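Local coordinates for protein histidine acid phosphatase (Hafnia alvei, PDB 4ARU) that belongs to branch 2 of the histidine phosphatase superfamily, enzymes that join an alpha/beta domain to a largely helical one, at residues E222-E227 / N247-L252; F8-V13 / E66-Q71. One frame throughout, in Å; residues are numbered along the deposited sequence.

Interaction 1 of 2, residues E222-E227 / N247-L252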
loop_
_atom_site.group_PDB
_atom_site.type_symbol
_atom_site.label_atom_id
_atom_site.label_comp_id
_atom_site.label_asym_id
_atom_site.label_seq_id
_atom_site.Cartn_x
_atom_site.Cartn_y
_atom_site.Cartn_z
ATOM N N GLU A 222 -5.786 6.280 10.363
ATOM C CA GLU A 222 -4.462 5.819 9.987
ATOM C C GLU A 222 -3.374 6.407 10.900
ATOM O O GLU A 222 -2.401 5.699 11.265
ATOM C CB GLU A 222 -4.213 6.117 8.493
ATOM C CG GLU A 222 -2.840 5.778 8.011
ATOM C CD GLU A 222 -2.559 4.293 7.876
ATOM O OE1 GLU A 222 -3.525 3.457 7.865
ATOM O OE2 GLU A 222 -1.362 3.940 7.788
ATOM N N ILE A 223 -3.526 7.661 11.298
ATOM C CA ILE A 223 -2.552 8.238 12.226
ATOM C C ILE A 223 -2.551 7.459 13.554
ATOM O O ILE A 223 -1.490 7.188 14.124
ATOM C CB ILE A 223 -2.748 9.760 12.430
ATOM C CG1 ILE A 223 -2.390 10.443 11.101
ATOM C CG2 ILE A 223 -1.978 10.241 13.663
ATOM C CD1 ILE A 223 -2.796 11.890 11.044
ATOM N N PHE A 224 -3.722 7.092 14.091
ATOM C CA PHE A 224 -3.747 6.324 15.316
ATOM C C PHE A 224 -3.036 4.984 15.123
ATOM O O PHE A 224 -2.288 4.560 15.988
ATOM C CB PHE A 224 -5.184 6.077 15.774
ATOM C CG PHE A 224 -5.977 7.329 16.069
ATOM C CD1 PHE A 224 -5.408 8.493 16.558
ATOM C CD2 PHE A 224 -7.334 7.313 15.887
ATOM C CE1 PHE A 224 -6.180 9.617 16.836
ATOM C CE2 PHE A 224 -8.122 8.441 16.167
ATOM C CZ PHE A 224 -7.547 9.582 16.629
ATOM N N LEU A 225 -3.275 4.330 13.991
ATOM C CA LEU A 225 -2.622 3.059 13.734
ATOM C C LEU A 225 -1.095 3.257 13.693
ATOM O O LEU A 225 -0.327 2.427 14.184
ATOM C CB LEU A 225 -3.108 2.507 12.407
ATOM C CG LEU A 225 -2.555 1.098 12.114
ATOM C CD1 LEU A 225 -3.686 0.213 11.691
ATOM C CD2 LEU A 225 -1.432 1.078 11.118
ATOM N N LEU A 226 -0.679 4.342 13.057
ATOM C CA LEU A 226 0.749 4.669 12.997
ATOM C C LEU A 226 1.336 4.923 14.376
ATOM O O LEU A 226 2.416 4.451 14.682
ATOM C CB LEU A 226 1.057 5.825 12.053
ATOM C CG LEU A 226 0.797 5.575 10.571
ATOM C CD1 LEU A 226 0.815 6.853 9.708
ATOM C CD2 LEU A 226 1.827 4.609 10.039
ATOM N N GLU A 227 0.603 5.631 15.232
ATOM C CA GLU A 227 1.061 5.882 16.596
ATOM C C GLU A 227 1.286 4.543 17.324
ATOM O O GLU A 227 2.245 4.346 18.039
ATOM C CB GLU A 227 0.025 6.660 17.388
ATOM C CG GLU A 227 -0.159 8.123 16.940
ATOM C CD GLU A 227 -1.307 8.813 17.643
ATOM O OE1 GLU A 227 -2.011 8.129 18.404
ATOM O OE2 GLU A 227 -1.493 10.044 17.456
ATOM N N ASN A 247 -11.134 -1.940 14.415
ATOM C CA ASN A 247 -11.727 -2.311 13.130
ATOM C C ASN A 247 -12.704 -1.285 12.660
ATOM O O ASN A 247 -12.740 -0.998 11.466
ATOM C CB ASN A 247 -12.398 -3.696 13.198
ATOM C CG ASN A 247 -11.406 -4.842 13.396
ATOM O OD1 ASN A 247 -10.213 -4.691 13.157
ATOM N ND2 ASN A 247 -11.891 -5.954 13.861
ATOM N N SER A 248 -13.488 -0.729 13.564
ATOM C CA SER A 248 -14.510 0.234 13.199
ATOM C C SER A 248 -13.863 1.515 12.691
ATOM O O SER A 248 -14.291 2.084 11.687
ATOM C CB SER A 248 -15.400 0.513 14.423
ATOM O OG SER A 248 -16.335 1.552 14.117
ATOM N N LEU A 249 -12.796 1.980 13.323
ATOM C CA LEU A 249 -12.133 3.191 12.837
ATOM C C LEU A 249 -11.443 2.973 11.487
ATOM O O LEU A 249 -11.527 3.796 10.550
ATOM C CB LEU A 249 -11.104 3.657 13.851
ATOM C CG LEU A 249 -11.640 4.076 15.211
ATOM C CD1 LEU A 249 -10.517 4.272 16.260
ATOM C CD2 LEU A 249 -12.527 5.325 15.073
ATOM N N LEU A 250 -10.766 1.840 11.336
ATOM C CA LEU A 250 -10.043 1.599 10.076
ATOM C C LEU A 250 -11.002 1.272 8.938
ATOM O O LEU A 250 -10.626 1.449 7.797
ATOM C CB LEU A 250 -8.964 0.503 10.266
ATOM C CG LEU A 250 -7.551 1.030 10.652
ATOM C CD1 LEU A 250 -6.893 1.973 9.624
ATOM C CD2 LEU A 250 -7.590 1.663 12.026
ATOM N N LYS A 251 -12.237 0.896 9.246
ATOM C CA LYS A 251 -13.267 0.720 8.216
ATOM C C LYS A 251 -13.398 1.994 7.387
ATOM O O LYS A 251 -13.517 1.970 6.155
ATOM C CB LYS A 251 -14.599 0.375 8.875
ATOM C CG LYS A 251 -15.708 0.173 7.868
ATOM C CD LYS A 251 -16.942 -0.513 8.437
ATOM C CE LYS A 251 -17.424 0.133 9.682
ATOM N NZ LYS A 251 -18.741 -0.468 10.040
ATOM N N LEU A 252 -13.287 3.136 8.031
ATOM C CA LEU A 252 -13.391 4.415 7.336
ATOM C C LEU A 252 -12.211 4.630 6.413
ATOM O O LEU A 252 -12.349 5.132 5.305
ATOM C CB LEU A 252 -13.463 5.567 8.348
ATOM C CG LEU A 252 -14.714 5.545 9.239
ATOM C CD1 LEU A 252 -14.505 6.338 10.534
ATOM C CD2 LEU A 252 -15.903 6.103 8.490
#
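The Glu222 carboxylate divides its contacts: OE2 forms a salt bridge with Arg18, while OE1 rests against a methyl group of Leu250, 4.1 Å from CD1. OE1 also lies close to OD2 of Asp328, a pair of like charges, and the Glu222 side chain is about 5 Å from a bound L(+)-tartaric acid and about 6 Å from a sodium ion. A bend at chi2 (72°) carries the carboxylate round so that OE1 can reach Leu250. Beside it, Leu225 CD1 meets Leu250 at the branch point, 4.1 Å from CG and 4.2 Å from CD2, the two side chains crossing at about a right angle. These residues join helices 213-229 and 243-262 of the mainly helical part of the histidine phosphatase fold; the local axes run at 128° and approach to 10.1 Å. One residue earlier on each helix than the Leu225-Leu250 pair, Leu249 CD1 comes obliquely to the Phe224 ring, 4.4 Å from CD2. Met168 and Val171 of helix 162-172 also touch this ring, and Trp246 packs on both Phe224 and Leu225.

Interaction 2 of 2, residues F8-V13 / E66-Q71. Unlike the reference sequence in segment 8-13: Arg12 (reference Lys).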
loop_
_atom_site.group_PDB
_atom_site.type_symbol
_atom_site.label_atom_id
_atom_site.label_comp_id
_atom_site.label_asym_id
_atom_site.label_seq_id
_atom_site.Cartn_x
_atom_site.Cartn_y
_atom_site.Cartn_z
ATOM N N PHE A 8 7.155 -27.831 -8.723
ATOM C CA PHE A 8 7.076 -26.382 -8.897
ATOM C C PHE A 8 8.381 -25.736 -8.468
ATOM O O PHE A 8 8.993 -26.120 -7.456
ATOM C CB PHE A 8 5.906 -25.791 -8.097
ATOM C CG PHE A 8 4.578 -25.765 -8.846
ATOM C CD1 PHE A 8 4.090 -26.884 -9.480
ATOM C CD2 PHE A 8 3.822 -24.609 -8.857
ATOM C CE1 PHE A 8 2.853 -26.846 -10.158
ATOM C CE2 PHE A 8 2.590 -24.569 -9.514
ATOM C CZ PHE A 8 2.120 -25.679 -10.150
ATOM N N GLN A 9 8.762 -24.712 -9.207
ATOM C CA GLN A 9 9.993 -23.931 -8.925
ATOM C C GLN A 9 9.695 -22.468 -8.901
ATOM O O GLN A 9 9.075 -21.968 -9.784
ATOM C CB GLN A 9 11.001 -24.190 -10.048
ATOM C CG GLN A 9 11.393 -25.630 -10.273
ATOM C CD GLN A 9 12.236 -26.227 -9.142
ATOM O OE1 GLN A 9 12.805 -25.502 -8.326
ATOM N NE2 GLN A 9 12.344 -27.535 -9.125
ATOM N N LEU A 10 10.172 -21.754 -7.879
ATOM C CA LEU A 10 10.019 -20.309 -7.810
ATOM C C LEU A 10 11.132 -19.629 -8.599
ATOM O O LEU A 10 12.323 -19.764 -8.229
ATOM C CB LEU A 10 10.060 -19.830 -6.363
ATOM C CG LEU A 10 9.918 -18.306 -6.168
ATOM C CD1 LEU A 10 8.624 -17.729 -6.704
ATOM C CD2 LEU A 10 10.076 -17.980 -4.682
ATOM N N GLU A 11 10.807 -18.961 -9.709
ATOM C CA GLU A 11 11.839 -18.386 -10.597
ATOM C C GLU A 11 12.181 -16.933 -10.223
ATOM O O GLU A 11 13.314 -16.517 -10.379
ATOM C CB GLU A 11 11.404 -18.428 -12.056
ATOM C CG GLU A 11 11.385 -19.867 -12.573
ATOM C CD GLU A 11 11.405 -19.976 -14.064
ATOM O OE1 GLU A 11 11.124 -18.965 -14.732
ATOM O OE2 GLU A 11 11.725 -21.071 -14.561
ATOM N N ARG A 12 11.210 -16.158 -9.775
ATOM C CA ARG A 12 11.474 -14.813 -9.305
ATOM C C ARG A 12 10.280 -14.179 -8.703
ATOM O O ARG A 12 9.163 -14.689 -8.819
ATOM C CB ARG A 12 12.020 -13.960 -10.396
ATOM C CG ARG A 12 11.207 -13.940 -11.642
ATOM C CD ARG A 12 12.027 -13.161 -12.655
ATOM N NE ARG A 12 11.382 -13.044 -13.969
ATOM C CZ ARG A 12 11.453 -13.927 -14.949
ATOM N NH1 ARG A 12 12.098 -15.084 -14.789
ATOM N NH2 ARG A 12 10.826 -13.655 -16.092
ATOM N N VAL A 13 10.513 -13.065 -8.033
ATOM C CA VAL A 13 9.499 -12.373 -7.243
ATOM C C VAL A 13 9.549 -10.886 -7.547
ATOM O O VAL A 13 10.647 -10.320 -7.790
ATOM C CB VAL A 13 9.752 -12.598 -5.741
ATOM C CG1 VAL A 13 8.714 -11.899 -4.888
ATOM C CG2 VAL A 13 9.746 -14.071 -5.431
ATOM N N GLU A 66 14.299 -15.479 4.775
ATOM C CA GLU A 66 14.050 -16.852 5.184
ATOM C C GLU A 66 13.101 -17.522 4.192
ATOM O O GLU A 66 13.337 -18.690 3.860
ATOM C CB GLU A 66 13.440 -16.925 6.573
ATOM C CG GLU A 66 14.359 -16.572 7.716
ATOM C CD GLU A 66 13.914 -17.126 9.081
ATOM O OE1 GLU A 66 13.202 -18.147 9.173
ATOM O OE2 GLU A 66 14.332 -16.535 10.099
ATOM N N ARG A 67 12.062 -16.821 3.731
ATOM C CA ARG A 67 11.057 -17.422 2.850
ATOM C C ARG A 67 11.727 -17.744 1.515
ATOM O O ARG A 67 11.599 -18.858 0.982
ATOM C CB ARG A 67 9.906 -16.435 2.638
ATOM C CG ARG A 67 8.850 -16.827 1.598
ATOM C CD ARG A 67 7.811 -15.706 1.597
ATOM N NE ARG A 67 6.777 -15.749 0.553
ATOM C CZ ARG A 67 5.450 -15.711 0.765
ATOM N NH1 ARG A 67 4.916 -15.641 1.998
ATOM N NH2 ARG A 67 4.635 -15.732 -0.289
ATOM N N PHE A 68 12.472 -16.801 0.965
ATOM C CA PHE A 68 13.014 -17.026 -0.367
ATOM C C PHE A 68 14.191 -18.007 -0.374
ATOM O O PHE A 68 14.417 -18.706 -1.369
ATOM C CB PHE A 68 13.359 -15.704 -1.052
ATOM C CG PHE A 68 12.156 -14.776 -1.213
ATOM C CD1 PHE A 68 10.910 -15.261 -1.578
ATOM C CD2 PHE A 68 12.276 -13.417 -0.962
ATOM C CE1 PHE A 68 9.790 -14.398 -1.711
ATOM C CE2 PHE A 68 11.184 -12.570 -1.088
ATOM C CZ PHE A 68 9.946 -13.062 -1.429
ATOM N N GLN A 69 14.966 -18.084 0.709
ATOM C CA GLN A 69 15.987 -19.116 0.858
ATOM C C GLN A 69 15.369 -20.479 0.873
ATOM O O GLN A 69 15.870 -21.418 0.276
ATOM C CB GLN A 69 16.718 -18.969 2.180
ATOM C CG GLN A 69 17.811 -17.958 2.098
ATOM C CD GLN A 69 18.364 -17.615 3.464
ATOM O OE1 GLN A 69 17.681 -17.680 4.474
ATOM N NE2 GLN A 69 19.599 -17.257 3.492
ATOM N N GLN A 70 14.274 -20.611 1.607
ATOM C CA GLN A 70 13.626 -21.915 1.712
ATOM C C GLN A 70 13.129 -22.388 0.339
ATOM O O GLN A 70 13.143 -23.585 0.062
ATOM C CB GLN A 70 12.465 -21.819 2.710
ATOM C CG GLN A 70 11.684 -23.135 2.885
ATOM C CD GLN A 70 10.430 -22.943 3.738
ATOM O OE1 GLN A 70 9.613 -22.041 3.510
ATOM N NE2 GLN A 70 10.277 -23.804 4.730
ATOM N N GLN A 71 12.756 -21.428 -0.512
ATOM C CA GLN A 71 12.220 -21.711 -1.854
ATOM C C GLN A 71 13.337 -21.757 -2.915
ATOM O O GLN A 71 13.079 -21.887 -4.127
ATOM C CB GLN A 71 11.120 -20.697 -2.228
ATOM C CG GLN A 71 9.946 -20.620 -1.216
ATOM C CD GLN A 71 9.000 -19.424 -1.390
ATOM O OE1 GLN A 71 9.401 -18.236 -1.424
ATOM N NE2 GLN A 71 7.700 -19.731 -1.461
HETATM O O HOH W 1 14.067 -21.076 -6.734
HETATM O O HOH W 2 11.165 -23.177 -5.515
#
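Two water molecules bridge Leu10 and Gln71, tying both backbone polar groups of the strand residue to one carbonyl just past the end of a helix. Water 1 donates to Leu10 O (2.6 Å) and to Gln71 O (2.9 Å); water 2 accepts from Leu10 N (2.9 Å) and donates to Gln71 O (2.7 Å). Gln71 O therefore takes two water bonds, and it belongs to the first residue that leaves helical geometry after helix 51-70. That helix packs here on strand 9-18 of the mixed sheet in the alpha/beta part of the fold. A classic beta bulge, Glu11 and Arg12 facing Arg340 of strand 335-342, interrupts the alternation of the strand, and Leu10 and Val13 both point toward the helix although two residues separate them. With CG swung opposite its own backbone N (chi1 180°), Leu10 carries CD2 to Gln71 OE1, at 3.3 Å, and 4.2 Å from Phe68 CD1. Val13 comes from the opposite direction to Phe68, CG2 obliquely to the ring at 3.7 Å from CE1 and CG1 3.9 Å from CZ, in one of two conformers; for the other these contacts are doubtful. Leu73 and Val337 also touch Val13.

Interactions 1 and 2 lie on opposite sides of the chain's centre, with their own centres 33 Å apart and their nearest atoms about 20 Å apart. Interaction 1 joins two helices of the helical part, whereas interaction 2 sets a helix on the central sheet. Strand 9-18 relates them: its early residues take part in interaction 2, and its last residue, Arg18, pairs with Glu222 of interaction 1. Arg18 opens the RHG sequence signature, which marks the active site in this family, and a tartaric acid, probably from the crystallisation liquor, is bound about 5 Å from the Glu222 side chain. Interaction 2, by contrast, is packing at the far end of that strand.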